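Local coordinates for protein ATPase associated with various cellular activities, AAA_5 (Staphylothermus marinus, PDB 6N0S) that probably hydrolyses ATP through an AAA domain outside this chain, which is the N-terminal EVE-like domain of McrB, a fold shared with PUA-like RNA-binding proteins, at residues Pro22-Asp25 / His26-Leu29; Ser77-Lys81 / Glu82-Ile86; Pro93-Lys96 / Lys97-Lys101; Asn106-Ser109 / Ser110-Asp114; Arg141-Glu144 / Asn145-Tyr149. All coordinates share one frame; numbering follows the deposited sequence.

Contact 1: residues Pro22-Asp25 / His26-Leu29; sequences PTLD and HIGL
Leu24 and Ile27 lie side by side across a type I beta turn, and the short reach from one to the other shows how a loop can build a small apolar patch. Leu24 O accepts the Ile27 N-H over 3.1 Å; the donor stands 54° out of the carbonyl plane, away from the lone pairs, as the tight turn dictates. Next to this bond CD2 of Leu24 meets CD1 of Ile27 at 3.7 Å. His26 packs against the preceding residues. Its CG sits between the backbone N and the carbonyl carbon (chi1 64°), which brings the ring back over the chain, and CE1 comes edge-on to Thr23 O at 3.1 Å. One ring face takes CG1 of Ile27 off toward the rim. The looser side is wet. Asp25 is exposed; its N-H is held by OG1 of Thr23 in an ST turn, at 3.0 Å. Two waters donate to Ile27 O, one also bonding to Leu24 O and the other to Asp25 O, so water bridges the carbonyls of Leu24, Asp25 and Ile27. Within the domain this loop joins strand 12-17 to strand 30-34. Ile27 leans on Glu15 and Asn17 of the first and on His59 and Ile61 of strand 54-61, while the His26 ring makes an edge-to-face stack with Tyr116 of helix 110-124.

Contact 2: residues Ser77-Lys81 / Glu82-Ile86; sequences SVLSK and ENNKI
Ser80 and Asn83 meet where strand 72-80 ends and the chain curls back on itself. From its CB, which lies 4.1 Å from Asn83 OD1, the Ser80 side chain puts OG between the backbone N and the carbonyl carbon (chi1 80°), facing the turn that follows. There OG accepts the Asn83 N-H at 3.0 Å, a fairly straight bond of 160°, and gives its own proton to Asn83 OD1 in a weak bond of 3.1 Å. One hydroxyl thus serves both the backbone and the side chain of a single residue. Asn84 grips the same serine from the main-chain side: its ND2 donates to Ser80 O at 2.9 Å, with the oxygen almost in the plane of the amide, and also bonds Arg136 O. Leu79 crosses this amide at about a right angle. The turn is closed by Asn84 N bonding to Lys81 O, while Lys85 curls round to place NZ on a lone pair of Glu82 O. With both bonds meeting on one hydroxyl, which accepts from the N-H three residues on as a serine does at a cap, this is a serine-capped turn, placed where inner strand 72-80 leaves the mixed sheet for the loop to strand 89-90.

Contact 3: residues Pro93-Lys96 / Lys97-Lys101; sequences PEIK and KVLRK
Lys96 O is gripped from two directions: the Arg100 N-H reaches it at 2.9 Å as an ordinary i to i+4 helix bond, and a water adds a weak second bond. That water also accepts from NE of Arg100 at 2.9 Å, lying in the plane at the edge of the guanidinium, and weakly from Lys96 NZ, so one solvent molecule spans two basic side chains and the Lys96 carbonyl. Arg100 leaves the helix with CG anti to the backbone N (chi1 174°) and bends at chi3, which turns its far end to a salt bridge with Asp114 of helix 110-124. On the buried side the shortest backbone bond runs from Leu99 N to Ile95 O, 2.8 Å and nearly along the C=O axis. Beside it CG1 of Ile95 touches CD1 of Leu99 at 3.9 Å, and both side chains pack on Trp32 of strand 30-34. Val98 tucks its CG2 against Glu94 O at 3.4 Å. The chemistry is therefore divided round the helix: an apolar stripe faces the three-stranded sheet, whereas Lys96 NZ and Arg100 NH2 lie 4.9 Å apart, and the shared water and Asp114 probably help offset their like charge.

Contact 4: residues Asn106-Ser109 / Ser110-Asp114; sequences NGIS and SDTID
Ser109 and Thr112 join hydroxyl to hydroxyl at the start of helix 110-124, a compact example of how side chains at a helix start cap it. Ser110 opens the helix directly after Ser109, the N-cap residue. Asp111 follows, its CB 3.9 Å from OG of Ser109. Thr112 carries the polar part of the contact: OG1 lies 3.0 Å from Ser109 OG in a hydrogen bond whose direction can run either way. With OG1 anti to its own carbonyl carbon (chi1 -61°), Thr112 holds this hydroxyl beside the cap and directs CG2 to the apolar side, where it meets CG2 of Ile108 at 4.0 Å. Ile113 makes the i to i+4 bond to Ser109 O, its N-H reaching the oxygen over 3.1 Å, straight at 167° and in the carbonyl plane. The same residue crosses Ile108 at about a right angle, CG1 against CG2 at 3.9 Å, so Ile108 is held by two successive helix residues. Asp114, next in line, turns its carboxylate toward helix 92-105. That helix ends in a Schellman motif whose C-prime residue is Gly107, with positive phi. The bend thus links two consecutive helices, with Ile113 packed on Phe103 and Leu104 of the first, Ile108 on Asp25 and His26 of the loop before strand 30-34, and Thr112 on Thr23 there.

Contact 5: residues Arg141-Glu144 / Asn145-Tyr149; sequences RKYE and NPVKY
Tyr143 and Val147 bracket a corner in strand 138-148 and touch across it through apolar carbons alone. CD2 of the tyrosine ring comes within 4.0 Å of CG2 of Val147, the two side chains crossing at a slant, and no hydrogen bond joins the two halves of the bend. Both residues are buried and both start out toward the opposite segment, so the two meet on the inside of the corner. Around the pair lies the backbone of the corner itself. CB of Tyr143 rests 3.5 Å from Asn145 O, and CD of Pro146 sits 3.8 Å from Glu144 O. Glu144 and Asn145, at the corner, are exposed; the Asn145 amide folds back along the preceding peptide, its ND2 3.6 Å from Glu144 O without a hydrogen bond being formed. What positions the first shell lies farther out. With CG anti to its carbonyl carbon (chi1 -68°), Tyr143 turns CD2 to the valine, and its far end is fixed by a hydrogen bond between Tyr143 OH and OE2 of Glu76 in strand 72-80. Val147 is backed by Phe73 and Arg180. Backbone bonds join Tyr143 with Ile74 before the corner and Val147 with Phe73 after it, so pairing with strand 72-80 resumes beyond the bend, the extra residues being taken up in the break. Strand 138-148 is thereby an outermost strand of the mixed five-stranded sheet, with Pro146 leaning on Thr72 of its neighbour and on Leu69 of the loop before it.

All five contacts are local and follow one another along the chain; none encloses or crosses another. Contact 1 is a turn in the loop between strands 12-17 and 30-34. Contact 2 closes the turn leaving strand 72-80, and its Ser77 packs against Gly28 of contact 1. Contact 3 is one stretch of helix 92-105, and contact 4 starts the next helix; Arg100 and Asp114 join these two. Contact 4 also packs on contact 1 through Ile108 and Thr112, tying the helical pair to the loop. Contact 5 bends strand 138-148, neighbour of strand 72-80 in the mixed sheet, and lies across the chain's centre from contact 3, nearest atoms about 17 Å apart.

Contact 1: residues Pro22-Asp25 / His26-Leu29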
loop_
_atom_site.group_PDB
_atom_site.type_symbol
_atom_site.label_atom_id
_atom_site.label_comp_id
_atom_site.label_asym_id
_atom_site.label_seq_id
_atom_site.Cartn_x
_atom_site.Cartn_y
_atom_site.Cartn_z
ATOM N N PRO A 22 -4.006 9.599 10.972
ATOM C CA PRO A 22 -3.426 10.149 12.209
ATOM C C PRO A 22 -1.926 9.960 12.308
ATOM O O PRO A 22 -1.305 10.504 13.225
ATOM C CB PRO A 22 -4.145 9.354 13.296
ATOM C CG PRO A 22 -4.414 8.018 12.639
ATOM C CD PRO A 22 -4.793 8.381 11.228
ATOM N N THR A 23 -1.320 9.203 11.403
ATOM C CA THR A 23 0.100 8.889 11.473
ATOM C C THR A 23 0.513 8.306 10.132
ATOM O O THR A 23 -0.330 7.798 9.406
ATOM C CB THR A 23 0.404 7.873 12.589
ATOM O OG1 THR A 23 1.812 7.625 12.647
ATOM C CG2 THR A 23 -0.302 6.555 12.324
ATOM N N LEU A 24 1.810 8.383 9.825
ATOM C CA LEU A 24 2.416 7.647 8.714
ATOM C C LEU A 24 3.316 6.520 9.188
ATOM O O LEU A 24 3.950 5.854 8.360
ATOM C CB LEU A 24 3.224 8.601 7.820
ATOM C CG LEU A 24 2.457 9.828 7.300
ATOM C CD1 LEU A 24 3.366 10.769 6.508
ATOM C CD2 LEU A 24 1.263 9.433 6.470
ATOM N N ASP A 25 3.393 6.297 10.504
ATOM C CA ASP A 25 4.328 5.335 11.077
ATOM C C ASP A 25 4.002 3.901 10.671
ATOM O O ASP A 25 4.886 3.039 10.683
ATOM C CB ASP A 25 4.319 5.444 12.611
ATOM C CG ASP A 25 4.908 6.758 13.125
ATOM O OD1 ASP A 25 5.411 7.559 12.310
ATOM O OD2 ASP A 25 4.896 6.976 14.359
ATOM N N HIS A 26 2.757 3.615 10.329
ATOM C CA HIS A 26 2.398 2.267 9.909
ATOM C C HIS A 26 2.770 1.971 8.455
ATOM O O HIS A 26 2.627 0.824 8.013
ATOM C CB HIS A 26 0.916 2.084 10.053
ATOM C CG HIS A 26 0.146 2.989 9.155
ATOM N ND1 HIS A 26 0.215 4.365 9.251
ATOM C CD2 HIS A 26 -0.660 2.718 8.103
ATOM C CE1 HIS A 26 -0.538 4.903 8.306
ATOM N NE2 HIS A 26 -1.083 3.926 7.604
ATOM N N ILE A 27 3.179 2.975 7.703
ATOM C CA ILE A 27 3.393 2.806 6.268
ATOM C C ILE A 27 4.691 2.053 6.068
ATOM O O ILE A 27 5.721 2.413 6.648
ATOM C CB ILE A 27 3.404 4.153 5.539
ATOM C CG1 ILE A 27 1.991 4.740 5.579
ATOM C CG2 ILE A 27 3.793 3.950 4.017
ATOM C CD1 ILE A 27 1.863 6.128 5.005
ATOM N N GLY A 28 4.631 0.974 5.289
ATOM C CA GLY A 28 5.768 0.109 5.113
ATOM C C GLY A 28 5.649 -1.213 5.825
ATOM O O GLY A 28 6.494 -2.088 5.603
ATOM N N LEU A 29 4.603 -1.414 6.625
ATOM C CA LEU A 29 4.387 -2.659 7.342
ATOM C C LEU A 29 3.415 -3.611 6.667
ATOM O O LEU A 29 3.584 -4.838 6.765
ATOM C CB LEU A 29 3.869 -2.349 8.750
ATOM C CG LEU A 29 4.784 -1.506 9.609
ATOM C CD1 LEU A 29 4.093 -1.292 10.961
ATOM C CD2 LEU A 29 6.142 -2.162 9.774
HETATM O O HOH W 1 6.397 4.971 7.826
HETATM O O HOH W 2 6.720 1.555 8.904
#

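Contact 2: residues Ser77-Lys81 / Glu82-Ile86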
loop_
_atom_site.group_PDB
_atom_site.type_symbol
_atom_site.label_atom_id
_atom_site.label_comp_id
_atom_site.label_asym_id
_atom_site.label_seq_id
_atom_site.Cartn_x
_atom_site.Cartn_y
_atom_site.Cartn_z
ATOM N N SER A 77 9.610 -0.677 0.283
ATOM C CA SER A 77 9.677 -1.924 1.024
ATOM C C SER A 77 9.609 -3.080 0.043
ATOM O O SER A 77 9.550 -2.884 -1.174
ATOM C CB SER A 77 8.548 -2.025 2.052
ATOM O OG SER A 77 7.319 -2.001 1.384
ATOM N N VAL A 78 9.525 -4.290 0.585
ATOM C CA VAL A 78 9.593 -5.521 -0.190
ATOM C C VAL A 78 8.404 -6.392 0.195
ATOM O O VAL A 78 8.087 -6.543 1.380
ATOM C CB VAL A 78 10.927 -6.270 0.053
ATOM C CG1 VAL A 78 10.951 -7.586 -0.671
ATOM C CG2 VAL A 78 12.103 -5.433 -0.423
ATOM N N LEU A 79 7.732 -6.938 -0.807
ATOM C CA LEU A 79 6.624 -7.867 -0.623
ATOM C C LEU A 79 7.067 -9.230 -1.156
ATOM O O LEU A 79 7.146 -9.425 -2.373
ATOM C CB LEU A 79 5.387 -7.343 -1.355
ATOM C CG LEU A 79 4.222 -8.303 -1.567
ATOM C CD1 LEU A 79 3.852 -8.929 -0.347
ATOM C CD2 LEU A 79 3.002 -7.568 -2.125
ATOM N N SER A 80 7.332 -10.170 -0.252
ATOM C CA SER A 80 7.980 -11.433 -0.591
ATOM C C SER A 80 7.052 -12.603 -0.315
ATOM O O SER A 80 6.244 -12.567 0.612
ATOM C CB SER A 80 9.263 -11.645 0.209
ATOM O OG SER A 80 8.958 -12.113 1.516
ATOM N N LYS A 81 7.184 -13.651 -1.134
ATOM C CA LYS A 81 6.362 -14.839 -0.956
ATOM C C LYS A 81 6.674 -15.529 0.359
ATOM O O LYS A 81 5.767 -16.062 1.013
ATOM C CB LYS A 81 6.566 -15.790 -2.144
ATOM C CG LYS A 81 5.350 -16.684 -2.449
ATOM C CD LYS A 81 5.575 -17.577 -3.677
ATOM C CE LYS A 81 5.661 -16.795 -4.997
ATOM N NZ LYS A 81 5.841 -17.724 -6.167
ATOM N N GLU A 82 7.945 -15.498 0.768
ATOM C CA GLU A 82 8.359 -16.059 2.048
ATOM C C GLU A 82 7.628 -15.403 3.221
ATOM O O GLU A 82 7.230 -16.085 4.173
ATOM C CB GLU A 82 9.875 -15.900 2.180
ATOM C CG GLU A 82 10.447 -16.225 3.539
ATOM C CD GLU A 82 11.466 -15.186 3.989
ATOM O OE1 GLU A 82 12.470 -14.974 3.266
ATOM O OE2 GLU A 82 11.256 -14.563 5.052
ATOM N N ASN A 83 7.440 -14.085 3.184
ATOM C CA ASN A 83 6.642 -13.449 4.223
ATOM C C ASN A 83 5.142 -13.600 3.987
ATOM O O ASN A 83 4.341 -13.110 4.796
ATOM C CB ASN A 83 7.003 -11.961 4.341
ATOM C CG ASN A 83 8.468 -11.715 4.744
ATOM O OD1 ASN A 83 9.113 -10.774 4.262
ATOM N ND2 ASN A 83 8.983 -12.536 5.651
ATOM N N ASN A 84 4.733 -14.285 2.925
ATOM C CA ASN A 84 3.333 -14.310 2.521
ATOM C C ASN A 84 2.975 -15.677 1.950
ATOM O O ASN A 84 2.283 -15.779 0.932
ATOM C CB ASN A 84 3.031 -13.213 1.494
ATOM C CG ASN A 84 3.040 -11.839 2.098
ATOM O OD1 ASN A 84 2.065 -11.431 2.726
ATOM N ND2 ASN A 84 4.124 -11.098 1.892
ATOM N N LYS A 85 3.422 -16.743 2.619
ATOM C CA LYS A 85 3.266 -18.092 2.071
ATOM C C LYS A 85 1.800 -18.431 1.836
ATOM O O LYS A 85 1.422 -18.843 0.736
ATOM C CB LYS A 85 3.909 -19.125 3.005
ATOM C CG LYS A 85 5.356 -18.810 3.410
ATOM C CD LYS A 85 6.171 -20.090 3.649
ATOM C CE LYS A 85 7.661 -19.800 3.706
ATOM N NZ LYS A 85 7.961 -18.873 4.844
ATOM N N ILE A 86 0.959 -18.274 2.858
ATOM C CA ILE A 86 -0.467 -18.565 2.749
ATOM C C ILE A 86 -1.221 -17.253 2.554
ATOM O O ILE A 86 -1.189 -16.368 3.424
ATOM C CB ILE A 86 -0.994 -19.317 3.984
ATOM C CG1 ILE A 86 0.075 -20.261 4.550
ATOM C CG2 ILE A 86 -2.282 -20.082 3.624
ATOM C CD1 ILE A 86 -0.430 -21.222 5.633
#

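Contact 3: residues Pro93-Lys96 / Lys97-Lys101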
loop_
_atom_site.group_PDB
_atom_site.type_symbol
_atom_site.label_atom_id
_atom_site.label_comp_id
_atom_site.label_asym_id
_atom_site.label_seq_id
_atom_site.Cartn_x
_atom_site.Cartn_y
_atom_site.Cartn_z
ATOM N N PRO A 93 -13.559 -7.244 11.445
ATOM C CA PRO A 93 -13.078 -7.404 12.823
ATOM C C PRO A 93 -11.809 -8.224 12.886
ATOM O O PRO A 93 -10.912 -7.909 13.669
ATOM C CB PRO A 93 -14.268 -8.060 13.539
ATOM C CG PRO A 93 -15.454 -7.766 12.674
ATOM C CD PRO A 93 -14.942 -7.729 11.274
ATOM N N GLU A 94 -11.684 -9.242 12.038
ATOM C CA GLU A 94 -10.501 -10.099 12.057
ATOM C C GLU A 94 -9.258 -9.327 11.633
ATOM O O GLU A 94 -8.198 -9.447 12.249
ATOM C CB GLU A 94 -10.705 -11.296 11.110
ATOM C CG GLU A 94 -11.701 -12.333 11.560
ATOM C CD GLU A 94 -12.138 -13.267 10.412
ATOM O OE1 GLU A 94 -11.561 -13.222 9.297
ATOM O OE2 GLU A 94 -13.086 -14.042 10.630
ATOM N N ILE A 95 -9.341 -8.577 10.530
ATOM C CA ILE A 95 -8.116 -7.934 10.063
ATOM C C ILE A 95 -7.729 -6.782 10.988
ATOM O O ILE A 95 -6.545 -6.521 11.179
ATOM C CB ILE A 95 -8.245 -7.488 8.594
ATOM C CG1 ILE A 95 -6.847 -7.229 8.007
ATOM C CG2 ILE A 95 -9.121 -6.253 8.448
ATOM C CD1 ILE A 95 -6.847 -7.024 6.542
ATOM N N LYS A 96 -8.707 -6.070 11.556
ATOM C CA LYS A 96 -8.431 -5.064 12.607
ATOM C C LYS A 96 -7.556 -5.616 13.719
ATOM O O LYS A 96 -6.668 -4.933 14.240
ATOM C CB LYS A 96 -9.714 -4.621 13.283
ATOM C CG LYS A 96 -10.500 -3.591 12.664
ATOM C CD LYS A 96 -11.793 -3.548 13.471
ATOM C CE LYS A 96 -12.077 -2.150 13.989
ATOM N NZ LYS A 96 -11.201 -1.819 15.125
ATOM N N LYS A 97 -7.881 -6.822 14.169
ATOM C CA LYS A 97 -7.166 -7.422 15.275
ATOM C C LYS A 97 -5.763 -7.831 14.849
ATOM O O LYS A 97 -4.805 -7.683 15.608
ATOM C CB LYS A 97 -8.001 -8.600 15.793
ATOM C CG LYS A 97 -7.445 -9.341 16.967
ATOM C CD LYS A 97 -8.420 -10.440 17.414
ATOM C CE LYS A 97 -7.878 -11.232 18.599
ATOM N NZ LYS A 97 -7.907 -10.417 19.878
ATOM N N VAL A 98 -5.609 -8.322 13.623
ATOM C CA VAL A 98 -4.277 -8.674 13.125
ATOM C C VAL A 98 -3.422 -7.427 12.947
ATOM O O VAL A 98 -2.234 -7.407 13.297
ATOM C CB VAL A 98 -4.402 -9.450 11.803
ATOM C CG1 VAL A 98 -3.037 -9.606 11.163
ATOM C CG2 VAL A 98 -5.092 -10.796 12.028
ATOM N N LEU A 99 -3.996 -6.382 12.345
ATOM C CA LEU A 99 -3.239 -5.141 12.147
ATOM C C LEU A 99 -2.890 -4.477 13.472
ATOM O O LEU A 99 -1.782 -3.942 13.630
ATOM C CB LEU A 99 -4.035 -4.173 11.287
ATOM C CG LEU A 99 -4.320 -4.661 9.853
ATOM C CD1 LEU A 99 -5.355 -3.755 9.147
ATOM C CD2 LEU A 99 -3.021 -4.689 9.111
ATOM N N ARG A 100 -3.825 -4.456 14.423
ATOM C CA ARG A 100 -3.512 -3.826 15.720
ATOM C C ARG A 100 -2.301 -4.491 16.368
ATOM O O ARG A 100 -1.409 -3.813 16.904
ATOM C CB ARG A 100 -4.730 -3.897 16.652
ATOM C CG ARG A 100 -4.467 -3.372 18.130
ATOM C CD ARG A 100 -5.774 -3.258 18.962
ATOM N NE ARG A 100 -6.714 -2.274 18.431
ATOM C CZ ARG A 100 -6.718 -0.977 18.694
ATOM N NH1 ARG A 100 -5.833 -0.437 19.534
ATOM N NH2 ARG A 100 -7.628 -0.211 18.103
ATOM N N LYS A 101 -2.247 -5.825 16.332
ATOM C CA LYS A 101 -1.081 -6.523 16.859
ATOM C C LYS A 101 0.178 -6.134 16.104
ATOM O O LYS A 101 1.214 -5.841 16.712
ATOM C CB LYS A 101 -1.308 -8.033 16.815
ATOM C CG LYS A 101 -0.066 -8.854 17.122
ATOM C CD LYS A 101 -0.427 -10.326 17.316
ATOM C CE LYS A 101 0.778 -11.236 17.146
ATOM N NZ LYS A 101 1.966 -10.742 17.912
HETATM O O HOH W 3 -8.652 -3.189 16.430
#

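Contact 4: residues Asn106-Ser109 / Ser110-Asp114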
loop_
_atom_site.group_PDB
_atom_site.type_symbol
_atom_site.label_atom_id
_atom_site.label_comp_id
_atom_site.label_asym_id
_atom_site.label_seq_id
_atom_site.Cartn_x
_atom_site.Cartn_y
_atom_site.Cartn_z
ATOM N N ASN A 106 5.257 -2.840 16.491
ATOM C CA ASN A 106 6.188 -1.955 15.794
ATOM C C ASN A 106 6.261 -0.595 16.458
ATOM O O ASN A 106 6.821 0.349 15.886
ATOM C CB ASN A 106 5.799 -1.844 14.307
ATOM C CG ASN A 106 6.294 -3.023 13.510
ATOM O OD1 ASN A 106 7.387 -2.979 12.980
ATOM N ND2 ASN A 106 5.544 -4.120 13.508
ATOM N N GLY A 107 5.741 -0.484 17.677
ATOM C CA GLY A 107 5.922 0.700 18.478
ATOM C C GLY A 107 4.918 1.792 18.240
ATOM O O GLY A 107 5.111 2.901 18.748
ATOM N N ILE A 108 3.867 1.538 17.457
ATOM C CA ILE A 108 2.816 2.533 17.291
ATOM C C ILE A 108 1.898 2.486 18.501
ATOM O O ILE A 108 1.493 1.408 18.950
ATOM C CB ILE A 108 2.029 2.284 15.998
ATOM C CG1 ILE A 108 2.993 2.299 14.802
ATOM C CG2 ILE A 108 0.949 3.360 15.860
ATOM C CD1 ILE A 108 2.334 2.073 13.467
ATOM N N SER A 109 1.535 3.651 19.010
ATOM C CA SER A 109 0.715 3.700 20.206
ATOM C C SER A 109 -0.703 3.166 19.966
ATOM O O SER A 109 -1.282 3.284 18.878
ATOM C CB SER A 109 0.656 5.130 20.740
ATOM O OG SER A 109 -0.465 5.795 20.215
ATOM N N SER A 110 -1.254 2.558 21.015
ATOM C CA SER A 110 -2.615 2.047 20.976
ATOM C C SER A 110 -3.616 3.132 20.610
ATOM O O SER A 110 -4.554 2.885 19.837
ATOM C CB SER A 110 -2.970 1.434 22.336
ATOM O OG SER A 110 -4.302 0.960 22.339
ATOM N N ASP A 111 -3.459 4.326 21.178
ATOM C CA ASP A 111 -4.353 5.441 20.864
ATOM C C ASP A 111 -4.312 5.790 19.374
ATOM O O ASP A 111 -5.347 6.059 18.752
ATOM C CB ASP A 111 -3.948 6.675 21.662
ATOM C CG ASP A 111 -4.249 6.562 23.144
ATOM O OD1 ASP A 111 -5.310 6.009 23.520
ATOM O OD2 ASP A 111 -3.415 7.051 23.922
ATOM N N THR A 112 -3.114 5.871 18.800
ATOM C CA THR A 112 -3.001 6.180 17.376
ATOM C C THR A 112 -3.722 5.121 16.540
ATOM O O THR A 112 -4.493 5.457 15.641
ATOM C CB THR A 112 -1.520 6.310 16.987
ATOM O OG1 THR A 112 -0.938 7.383 17.743
ATOM C CG2 THR A 112 -1.338 6.619 15.482
ATOM N N ILE A 113 -3.541 3.847 16.880
ATOM C CA ILE A 113 -4.226 2.761 16.185
ATOM C C ILE A 113 -5.745 2.942 16.272
ATOM O O ILE A 113 -6.455 2.798 15.272
ATOM C CB ILE A 113 -3.779 1.405 16.755
ATOM C CG1 ILE A 113 -2.278 1.234 16.581
ATOM C CG2 ILE A 113 -4.494 0.269 16.073
ATOM C CD1 ILE A 113 -1.700 -0.005 17.339
ATOM N N ASP A 114 -6.272 3.252 17.466
ATOM C CA ASP A 114 -7.704 3.529 17.568
ATOM C C ASP A 114 -8.107 4.603 16.544
ATOM O O ASP A 114 -9.096 4.455 15.817
ATOM C CB ASP A 114 -8.105 3.991 18.985
ATOM C CG ASP A 114 -7.816 2.983 20.124
ATOM O OD1 ASP A 114 -7.715 1.757 19.898
ATOM O OD2 ASP A 114 -7.765 3.450 21.311
#

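Contact 5: residues Arg141-Glu144 / Asn145-Tyr149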
loop_
_atom_site.group_PDB
_atom_site.type_symbol
_atom_site.label_atom_id
_atom_site.label_comp_id
_atom_site.label_asym_id
_atom_site.label_seq_id
_atom_site.Cartn_x
_atom_site.Cartn_y
_atom_site.Cartn_z
ATOM N N ARG A 141 12.186 1.164 4.219
ATOM C CA ARG A 141 13.200 2.151 4.519
ATOM C C ARG A 141 12.727 3.482 3.971
ATOM O O ARG A 141 12.314 3.589 2.814
ATOM C CB ARG A 141 14.560 1.741 3.935
ATOM C CG ARG A 141 15.795 2.326 4.668
ATOM C CD ARG A 141 16.006 1.819 6.134
ATOM N NE ARG A 141 16.295 0.378 6.220
ATOM C CZ ARG A 141 16.374 -0.327 7.358
ATOM N NH1 ARG A 141 16.188 0.244 8.546
ATOM N NH2 ARG A 141 16.637 -1.625 7.317
ATOM N N LYS A 142 12.779 4.483 4.819
ATOM C CA LYS A 142 12.347 5.824 4.496
ATOM C C LYS A 142 13.402 6.506 3.653
ATOM O O LYS A 142 14.588 6.421 3.957
ATOM C CB LYS A 142 12.111 6.610 5.793
ATOM C CG LYS A 142 11.652 8.061 5.622
ATOM C CD LYS A 142 11.669 8.834 6.971
ATOM C CE LYS A 142 11.263 10.310 6.806
ATOM N NZ LYS A 142 10.003 10.545 6.034
ATOM N N TYR A 143 12.967 7.202 2.599
ATOM C CA TYR A 143 13.913 7.974 1.802
ATOM C C TYR A 143 14.460 9.121 2.648
ATOM O O TYR A 143 13.706 9.825 3.328
ATOM C CB TYR A 143 13.264 8.544 0.535
ATOM C CG TYR A 143 12.852 7.507 -0.531
ATOM C CD1 TYR A 143 13.656 6.417 -0.819
ATOM C CD2 TYR A 143 11.651 7.640 -1.248
ATOM C CE1 TYR A 143 13.282 5.476 -1.775
ATOM C CE2 TYR A 143 11.282 6.723 -2.203
ATOM C CZ TYR A 143 12.096 5.642 -2.475
ATOM O OH TYR A 143 11.701 4.713 -3.434
ATOM N N GLU A 144 15.767 9.358 2.550
ATOM C CA GLU A 144 16.349 10.457 3.308
ATOM C C GLU A 144 16.015 11.804 2.694
ATOM O O GLU A 144 15.935 12.803 3.413
ATOM C CB GLU A 144 17.851 10.247 3.434
ATOM C CG GLU A 144 18.133 9.014 4.299
ATOM C CD GLU A 144 19.475 9.067 5.004
ATOM O OE1 GLU A 144 20.290 9.936 4.629
ATOM O OE2 GLU A 144 19.708 8.236 5.917
ATOM N N ASN A 145 15.804 11.865 1.393
ATOM C CA ASN A 145 15.139 13.024 0.804
ATOM C C ASN A 145 13.799 12.562 0.244
ATOM O O ASN A 145 13.782 11.797 -0.726
ATOM C CB ASN A 145 15.972 13.675 -0.308
ATOM C CG ASN A 145 17.469 13.643 -0.035
ATOM O OD1 ASN A 145 18.234 12.885 -0.657
ATOM N ND2 ASN A 145 17.895 14.486 0.895
ATOM N N PRO A 146 12.668 12.984 0.798
ATOM C CA PRO A 146 11.379 12.630 0.188
ATOM C C PRO A 146 11.341 13.053 -1.276
ATOM O O PRO A 146 11.751 14.154 -1.649
ATOM C CB PRO A 146 10.352 13.389 1.041
ATOM C CG PRO A 146 11.057 13.585 2.372
ATOM C CD PRO A 146 12.514 13.770 2.027
ATOM N N VAL A 147 10.869 12.155 -2.118
ATOM C CA VAL A 147 10.752 12.445 -3.538
ATOM C C VAL A 147 9.411 13.129 -3.783
ATOM O O VAL A 147 8.359 12.494 -3.728
ATOM C CB VAL A 147 10.903 11.169 -4.369
ATOM C CG1 VAL A 147 10.881 11.509 -5.819
ATOM C CG2 VAL A 147 12.201 10.466 -4.037
ATOM N N LYS A 148 9.449 14.425 -4.071
ATOM C CA LYS A 148 8.233 15.167 -4.353
ATOM C C LYS A 148 7.706 14.748 -5.722
ATOM O O LYS A 148 8.479 14.441 -6.639
ATOM C CB LYS A 148 8.489 16.685 -4.317
ATOM C CG LYS A 148 9.004 17.286 -2.977
ATOM C CD LYS A 148 7.856 17.837 -2.103
ATOM C CE LYS A 148 8.271 18.105 -0.631
ATOM N NZ LYS A 148 9.085 19.362 -0.433
ATOM N N TYR A 149 6.379 14.697 -5.836
ATOM C CA TYR A 149 5.728 14.362 -7.097
ATOM C C TYR A 149 6.239 15.223 -8.244
ATOM O O TYR A 149 6.507 14.724 -9.349
ATOM C CB TYR A 149 4.222 14.539 -6.927
ATOM C CG TYR A 149 3.442 14.510 -8.220
ATOM C CD1 TYR A 149 3.488 13.409 -9.050
ATOM C CD2 TYR A 149 2.656 15.595 -8.602
ATOM C CE1 TYR A 149 2.779 13.386 -10.243
ATOM C CE2 TYR A 149 1.941 15.586 -9.787
ATOM C CZ TYR A 149 1.999 14.478 -10.607
ATOM O OH TYR A 149 1.288 14.460 -11.803
#